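Local atomic coordinates of Exo-beta-1,4-mannosidase (Rhizomucor miehei, PDB entry 4LYP), a protein that probably removes terminal beta-linked mannose from the non-reducing ends of mannosides by hydrolysis, as a secreted family 5 glycoside hydrolase with a TIM-barrel fold. Residues C292-N296 / W297-D301. Residues are numbered along the deposited sequence; the frame is centred on the assembly and turned at random.
With GAI (guanidine), chain C.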
ATOM      1  N   CYS A 292      -5.113  -7.047   6.174  1.00  6.76           N
ATOM      2  CA  CYS A 292      -6.258  -7.740   6.734  1.00  6.80           C
ATOM      3  C   CYS A 292      -7.548  -7.209   6.103  1.00  6.85           C
ATOM      4  O   CYS A 292      -7.855  -5.984   6.248  1.00  7.40           O
ATOM      5  CB  CYS A 292      -6.291  -7.519   8.257  1.00  8.74           C
ATOM      6  SG  CYS A 292      -7.706  -8.436   8.997  1.00  9.03           S
ATOM      7  N   TRP A 293      -8.281  -8.085   5.402  1.00  6.28           N
ATOM      8  CA  TRP A 293      -9.461  -7.698   4.600  1.00  6.81           C
ATOM      9  C   TRP A 293     -10.666  -8.533   4.869  1.00  6.26           C
ATOM     10  O   TRP A 293     -10.986  -9.459   4.133  1.00  7.55           O
ATOM     11  CB  TRP A 293      -9.080  -7.677   3.121  1.00  7.35           C
ATOM     12  CG  TRP A 293      -8.158  -6.541   2.789  1.00  6.53           C
ATOM     13  CD1 TRP A 293      -6.861  -6.551   2.394  1.00  7.07           C
ATOM     14  CD2 TRP A 293      -8.560  -5.162   2.891  1.00  6.29           C
ATOM     15  NE1 TRP A 293      -6.379  -5.230   2.262  1.00  6.91           N
ATOM     16  CE2 TRP A 293      -7.438  -4.400   2.563  1.00  6.08           C
ATOM     17  CE3 TRP A 293      -9.770  -4.517   3.235  1.00  6.69           C
ATOM     18  CZ2 TRP A 293      -7.505  -3.005   2.509  1.00  6.10           C
ATOM     19  CZ3 TRP A 293      -9.833  -3.154   3.219  1.00  7.27           C
ATOM     20  CH2 TRP A 293      -8.687  -2.404   2.894  1.00  6.35           C
ATOM     21  N   VAL A 294     -11.390  -8.201   5.962  1.00  6.90           N
ATOM     22  CA  VAL A 294     -12.461  -9.076   6.399  1.00  7.47           C
ATOM     23  C   VAL A 294     -13.609  -9.198   5.375  1.00  6.38           C
ATOM     24  O   VAL A 294     -14.167 -10.295   5.206  1.00  7.69           O
ATOM     25  CB  VAL A 294     -12.964  -8.727   7.809  1.00  7.57           C
ATOM     26  CG1 VAL A 294     -11.956  -9.186   8.852  1.00  8.74           C
ATOM     27  CG2 VAL A 294     -13.400  -7.258   7.952  1.00  8.01           C
ATOM     28  N   GLU A 295     -14.020  -8.120   4.703  1.00  7.00           N
ATOM     29  CA  GLU A 295     -15.127  -8.273   3.754  1.00  7.60           C
ATOM     30  C   GLU A 295     -14.646  -9.078   2.537  1.00  6.97           C
ATOM     31  O   GLU A 295     -15.325 -10.012   2.106  1.00  7.75           O
ATOM     32  CB  GLU A 295     -15.655  -6.897   3.325  1.00  7.69           C
ATOM     33  CG  GLU A 295     -16.779  -6.986   2.311  1.00  7.62           C
ATOM     34  CD  GLU A 295     -17.408  -5.683   1.905  1.00  7.45           C
ATOM     35  OE1 GLU A 295     -17.087  -4.629   2.516  1.00  7.85           O
ATOM     36  OE2 GLU A 295     -18.201  -5.703   0.979  1.00  9.34           O
ATOM     37  N   ASN A 296     -13.451  -8.766   2.004  1.00  7.22           N
ATOM     38  CA  ASN A 296     -12.987  -9.436   0.812  1.00  7.53           C
ATOM     39  C   ASN A 296     -12.863 -10.916   1.042  1.00  7.77           C
ATOM     40  O   ASN A 296     -13.083 -11.712   0.121  1.00  9.52           O
ATOM     41  CB  ASN A 296     -11.574  -8.929   0.445  1.00  8.06           C
ATOM     42  CG  ASN A 296     -11.497  -7.409   0.268  1.00  7.85           C
ATOM     43  OD1 ASN A 296     -11.939  -6.680   1.145  1.00  8.64           O
ATOM     44  ND2 ASN A 296     -10.912  -6.969  -0.809  1.00 11.53           N
ATOM     45  N   TRP A 297     -12.532 -11.338   2.283  1.00  8.11           N
ATOM     46  CA  TRP A 297     -12.301 -12.730   2.609  1.00  8.53           C
ATOM     47  C   TRP A 297     -13.531 -13.422   3.105  1.00  9.45           C
ATOM     48  O   TRP A 297     -13.448 -14.614   3.461  1.00 11.39           O
ATOM     49  CB  TRP A 297     -11.163 -12.845   3.630  1.00  8.96           C
ATOM     50  CG  TRP A 297      -9.879 -12.264   3.169  1.00  8.10           C
ATOM     51  CD1 TRP A 297      -9.570 -11.805   1.921  1.00  9.63           C
ATOM     52  CD2 TRP A 297      -8.743 -11.943   4.035  1.00  8.40           C
ATOM     53  NE1 TRP A 297      -8.260 -11.238   1.966  1.00  9.20           N
ATOM     54  CE2 TRP A 297      -7.753 -11.323   3.211  1.00  9.20           C
ATOM     55  CE3 TRP A 297      -8.474 -12.139   5.404  1.00 10.13           C
ATOM     56  CZ2 TRP A 297      -6.515 -10.867   3.752  1.00  9.55           C
ATOM     57  CZ3 TRP A 297      -7.258 -11.783   5.917  1.00 10.61           C
ATOM     58  CH2 TRP A 297      -6.278 -11.172   5.081  1.00 10.76           C
ATOM     59  N   GLY A 298     -14.694 -12.743   3.097  1.00  8.44           N
ATOM     60  CA  GLY A 298     -15.938 -13.445   3.484  1.00  8.70           C
ATOM     61  C   GLY A 298     -16.181 -13.555   4.972  1.00  9.33           C
ATOM     62  O   GLY A 298     -17.098 -14.230   5.387  1.00 11.46           O
ATOM     63  N   ILE A 299     -15.374 -12.835   5.770  1.00  8.64           N
ATOM     64  CA  ILE A 299     -15.530 -12.874   7.226  1.00  8.96           C
ATOM     65  C   ILE A 299     -16.593 -11.866   7.718  1.00  8.94           C
ATOM     66  O   ILE A 299     -17.184 -12.071   8.763  1.00 10.95           O
ATOM     67  CB  ILE A 299     -14.140 -12.533   7.866  1.00  9.34           C
ATOM     68  CG1 ILE A 299     -13.142 -13.611   7.413  1.00 11.04           C
ATOM     69  CG2 ILE A 299     -14.205 -12.371   9.391  1.00 10.89           C
ATOM     70  CD1 ILE A 299     -13.406 -15.008   7.960  1.00 19.32           C
ATOM     71  N   TYR A 300     -16.790 -10.796   6.949  1.00  8.70           N
ATOM     72  CA  TYR A 300     -17.654  -9.690   7.375  1.00  8.84           C
ATOM     73  C   TYR A 300     -18.526  -9.272   6.241  1.00  8.60           C
ATOM     74  O   TYR A 300     -18.038  -9.052   5.125  1.00  9.64           O
ATOM     75  CB  TYR A 300     -16.740  -8.504   7.776  1.00  9.65           C
ATOM     76  CG  TYR A 300     -17.504  -7.255   8.149  1.00  8.23           C
ATOM     77  CD1 TYR A 300     -18.258  -7.165   9.320  1.00  9.50           C
ATOM     78  CD2 TYR A 300     -17.472  -6.131   7.291  1.00  8.02           C
ATOM     79  CE1 TYR A 300     -18.925  -6.001   9.626  1.00  9.68           C
ATOM     80  CE2 TYR A 300     -18.145  -4.951   7.631  1.00  8.63           C
ATOM     81  CZ  TYR A 300     -18.844  -4.897   8.771  1.00  8.54           C
ATOM     82  OH  TYR A 300     -19.570  -3.757   9.086  1.00 10.03           O
ATOM     83  N   ASP A 301     -19.819  -9.160   6.498  1.00  9.92           N
ATOM     84  CA  ASP A 301     -20.772  -8.655   5.531  1.00 12.09           C
ATOM     85  C   ASP A 301     -21.198  -7.281   6.069  1.00 10.60           C
ATOM     86  O   ASP A 301     -21.859  -7.181   7.112  1.00 11.63           O
ATOM     87  CB  ASP A 301     -21.958  -9.597   5.532  1.00 17.09           C
ATOM     88  CG  ASP A 301     -23.105  -9.075   4.654  1.00 19.40           C
ATOM     89  OD1 ASP A 301     -22.945  -8.019   4.008  1.00 18.79           O
ATOM     90  OD2 ASP A 301     -24.048  -9.858   4.416  1.00 29.12           O
TER
HETATM   91  C   GAI C 501      -7.094  -7.225  -2.295  1.00 13.03           C
HETATM   92  N1  GAI C 501      -6.352  -6.762  -1.291  1.00 18.66           N
HETATM   93  N2  GAI C 501      -6.580  -8.288  -2.935  1.00 16.47           N
HETATM   94  N3  GAI C 501      -8.182  -6.666  -2.693  1.00 16.18           N
HETATM   95  O   HOH W   1     -18.405 -10.986   3.221  1.00 30.65           O
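A tight turn where Trp-293 and Trp-297 meet begins the loop that leaves barrel strand 288-292 on its way to helix 308-329. Gly-298 N donates to Glu-295 O at 3.0 Å and 162°, which closes a type I beta turn from Glu-295 to Gly-298. Trp-297 N also hydrogen-bonds to Trp-293 O, four residues back (3.1 Å). Val-294 O accepts two bonds, from Ile-299 N (2.9 Å) and from Tyr-300 N (3.2 Å).

The indole of Trp-297 folds back beneath this backbone. With CG anti to its own carbonyl carbon (chi1 -59°), it places one face under Trp-293 O, 3.1 Å above the ring plane and offset toward the rim, and Trp-293 CB makes a CH-pi contact 4.0 Å from the centroid of the five-membered ring. Beyond it, Val-294 splits its branches: CG2 packs on Tyr-300 CB (3.6 Å), and CG1 meets Ile-299 CG2.

The ends of the Trp-293 and Asn-296 side chains lie in the guanidine pocket, which Glu-238 also lines; Asn-296 ND2 is near guanidine N3 (3.3 Å) and bonds to a Tris molecule, probably from the crystallisation liquor. Trp-293 NE1 bonds to Glu-337, Asn-296 OD1 to Tyr-421. The turn would thus restrain the backbone from which both side chains leave, and these outer bonds would limit rotation of indole and amide.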